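Local structure of mandelate racemase/muconate lactonizing enzyme family protein (Azoarcus sp., 2QDE) at residues His162-Ala168 / Asp191-Ile196. The protein belongs to the enolase superfamily, pairing an N-terminal capping domain with a TIM-barrel-like domain that here holds a barium ion. Residues are numbered along the deposited sequence; the frame is centred on the assembly and turned at random.
Sequences HFVKLKA and DLFIDI. With BA (barium ion), chain I.
Strands 164-167 and 192-195 run parallel, their axes 4.5 Å apart and 30° between directions, with V164, K165, L166 and K167 opposite L192, F193, I194 and D195. The backbone hydrogen bonds run from V164 N to D191 O (3.0 Å), F193 N to V164 O (3.2 Å), L166 N to F193 O (3.0 Å), D195 N to L166 O (2.8 Å) and A168 N to D195 O (3.1 Å). A water bridges H162 O and D191 N at the N-terminal end of the pair. Helix 172-186 connects the strands, a beta-alpha-beta crossover of the TIM-type barrel; V164, L166, L192 and I194 occupy the helix-side face, where L166 CD1 meets L192 CD1 at 3.9 Å. On the other face, K165, extended with all chi angles t, passes CB over the F193 ring (CH-pi, 4.1 Å to its centroid) and salt-bridges D195 through NZ-OD2 (2.8 Å), while also pairing with E221. D195 chelates barium through OD2 (2.7 Å) and OD1 (3.1 Å); N197, E221 and D246 complete the metal site at the strands' C-terminal ends.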
loop_
_atom_site.group_PDB
_atom_site.type_symbol
_atom_site.label_atom_id
_atom_site.label_comp_id
_atom_site.label_asym_id
_atom_site.label_seq_id
_atom_site.Cartn_x
_atom_site.Cartn_y
_atom_site.Cartn_z
ATOM N N HIS A 162 35.933 18.246 10.111
ATOM C CA HIS A 162 35.046 17.336 10.831
ATOM C C HIS A 162 34.720 15.974 10.237
ATOM O O HIS A 162 34.210 15.101 10.936
ATOM C CB HIS A 162 33.773 18.111 11.147
ATOM C CG HIS A 162 34.048 19.428 11.799
ATOM N ND1 HIS A 162 34.056 19.595 13.168
ATOM C CD2 HIS A 162 34.421 20.619 11.274
ATOM C CE1 HIS A 162 34.421 20.831 13.457
ATOM N NE2 HIS A 162 34.651 21.473 12.325
ATOM N N PHE A 163 34.975 15.792 8.950
ATOM C CA PHE A 163 34.760 14.490 8.344
ATOM C C PHE A 163 35.622 14.361 7.110
ATOM O O PHE A 163 36.200 15.344 6.648
ATOM C CB PHE A 163 33.269 14.232 8.036
ATOM C CG PHE A 163 32.671 15.135 6.995
ATOM C CD1 PHE A 163 32.965 14.964 5.646
ATOM C CD2 PHE A 163 31.752 16.116 7.364
ATOM C CE1 PHE A 163 32.342 15.753 4.677
ATOM C CE2 PHE A 163 31.124 16.906 6.407
ATOM C CZ PHE A 163 31.418 16.725 5.063
ATOM N N VAL A 164 35.731 13.144 6.596
ATOM C CA VAL A 164 36.535 12.881 5.416
ATOM C C VAL A 164 35.719 12.065 4.420
ATOM O O VAL A 164 35.256 10.974 4.739
ATOM C CB VAL A 164 37.814 12.102 5.798
ATOM C CG1 VAL A 164 38.544 11.645 4.548
ATOM C CG2 VAL A 164 38.720 12.986 6.652
ATOM N N LYS A 165 35.562 12.596 3.213
ATOM C CA LYS A 165 34.796 11.935 2.164
ATOM C C LYS A 165 35.708 11.464 1.024
ATOM O O LYS A 165 36.580 12.213 0.587
ATOM C CB LYS A 165 33.743 12.909 1.629
ATOM C CG LYS A 165 33.023 12.453 0.372
ATOM C CD LYS A 165 31.961 13.471 -0.026
ATOM C CE LYS A 165 31.505 13.275 -1.449
ATOM N NZ LYS A 165 30.413 14.213 -1.797
ATOM N N LEU A 166 35.501 10.231 0.555
ATOM C CA LEU A 166 36.298 9.663 -0.532
ATOM C C LEU A 166 35.434 9.396 -1.763
ATOM O O LEU A 166 34.233 9.147 -1.650
ATOM C CB LEU A 166 36.944 8.329 -0.096
ATOM C CG LEU A 166 37.628 8.295 1.278
ATOM C CD1 LEU A 166 37.995 6.868 1.635
ATOM C CD2 LEU A 166 38.867 9.194 1.282
ATOM N N LYS A 167 36.035 9.468 -2.944
ATOM C CA LYS A 167 35.301 9.165 -4.170
ATOM C C LYS A 167 35.652 7.743 -4.583
ATOM O O LYS A 167 36.831 7.408 -4.719
ATOM C CB LYS A 167 35.679 10.151 -5.275
ATOM C CG LYS A 167 35.285 11.572 -4.938
ATOM C CD LYS A 167 35.427 12.531 -6.106
ATOM C CE LYS A 167 34.899 13.906 -5.715
ATOM N NZ LYS A 167 35.174 14.930 -6.769
ATOM N N ALA A 168 34.640 6.915 -4.800
ATOM C CA ALA A 168 34.867 5.512 -5.138
ATOM C C ALA A 168 34.643 5.195 -6.604
ATOM O O ALA A 168 33.519 4.838 -6.992
ATOM C CB ALA A 168 33.951 4.660 -4.277
ATOM N N ASP A 191 34.828 10.315 11.315
ATOM C CA ASP A 191 33.662 10.234 10.433
ATOM C C ASP A 191 34.189 10.076 9.002
ATOM O O ASP A 191 34.681 11.030 8.405
ATOM C CB ASP A 191 32.830 11.523 10.553
ATOM C CG ASP A 191 31.602 11.538 9.636
ATOM O OD1 ASP A 191 31.485 10.671 8.744
ATOM O OD2 ASP A 191 30.752 12.441 9.802
ATOM N N LEU A 192 34.092 8.867 8.464
ATOM C CA LEU A 192 34.579 8.579 7.120
ATOM C C LEU A 192 33.487 7.956 6.249
ATOM O O LEU A 192 32.798 7.034 6.686
ATOM C CB LEU A 192 35.766 7.615 7.210
ATOM C CG LEU A 192 36.356 7.087 5.903
ATOM C CD1 LEU A 192 37.044 8.227 5.159
ATOM C CD2 LEU A 192 37.343 5.959 6.202
ATOM N N PHE A 193 33.312 8.466 5.031
ATOM C CA PHE A 193 32.321 7.894 4.126
ATOM C C PHE A 193 32.740 8.023 2.669
ATOM O O PHE A 193 33.729 8.686 2.364
ATOM C CB PHE A 193 30.919 8.493 4.368
ATOM C CG PHE A 193 30.795 9.963 4.070
ATOM C CD1 PHE A 193 30.302 10.399 2.841
ATOM C CD2 PHE A 193 31.094 10.914 5.052
ATOM C CE1 PHE A 193 30.099 11.770 2.588
ATOM C CE2 PHE A 193 30.898 12.285 4.816
ATOM C CZ PHE A 193 30.395 12.713 3.582
ATOM N N ILE A 194 32.002 7.372 1.773
ATOM C CA ILE A 194 32.338 7.406 0.353
ATOM C C ILE A 194 31.184 7.868 -0.534
ATOM O O ILE A 194 30.015 7.742 -0.169
ATOM C CB ILE A 194 32.802 6.020 -0.135
ATOM C CG1 ILE A 194 31.697 4.985 0.108
ATOM C CG2 ILE A 194 34.078 5.617 0.591
ATOM C CD1 ILE A 194 32.013 3.610 -0.452
ATOM N N ASP A 195 31.535 8.394 -1.703
ATOM C CA ASP A 195 30.568 8.907 -2.674
ATOM C C ASP A 195 30.717 8.110 -3.972
ATOM O O ASP A 195 31.810 8.031 -4.527
ATOM C CB ASP A 195 30.857 10.385 -2.923
ATOM C CG ASP A 195 29.775 11.073 -3.730
ATOM O OD1 ASP A 195 28.902 10.383 -4.295
ATOM O OD2 ASP A 195 29.813 12.321 -3.811
ATOM N N ILE A 196 29.620 7.526 -4.446
ATOM C CA ILE A 196 29.631 6.705 -5.658
ATOM C C ILE A 196 29.128 7.445 -6.895
ATOM O O ILE A 196 29.349 7.002 -8.021
ATOM C CB ILE A 196 28.756 5.442 -5.472
ATOM C CG1 ILE A 196 28.952 4.871 -4.064
ATOM C CG2 ILE A 196 29.132 4.391 -6.499
ATOM C CD1 ILE A 196 30.388 4.485 -3.742
HETATM BA BA BA I . 27.657 13.048 -5.326
HETATM O O HOH W 1 35.348 12.763 12.458
#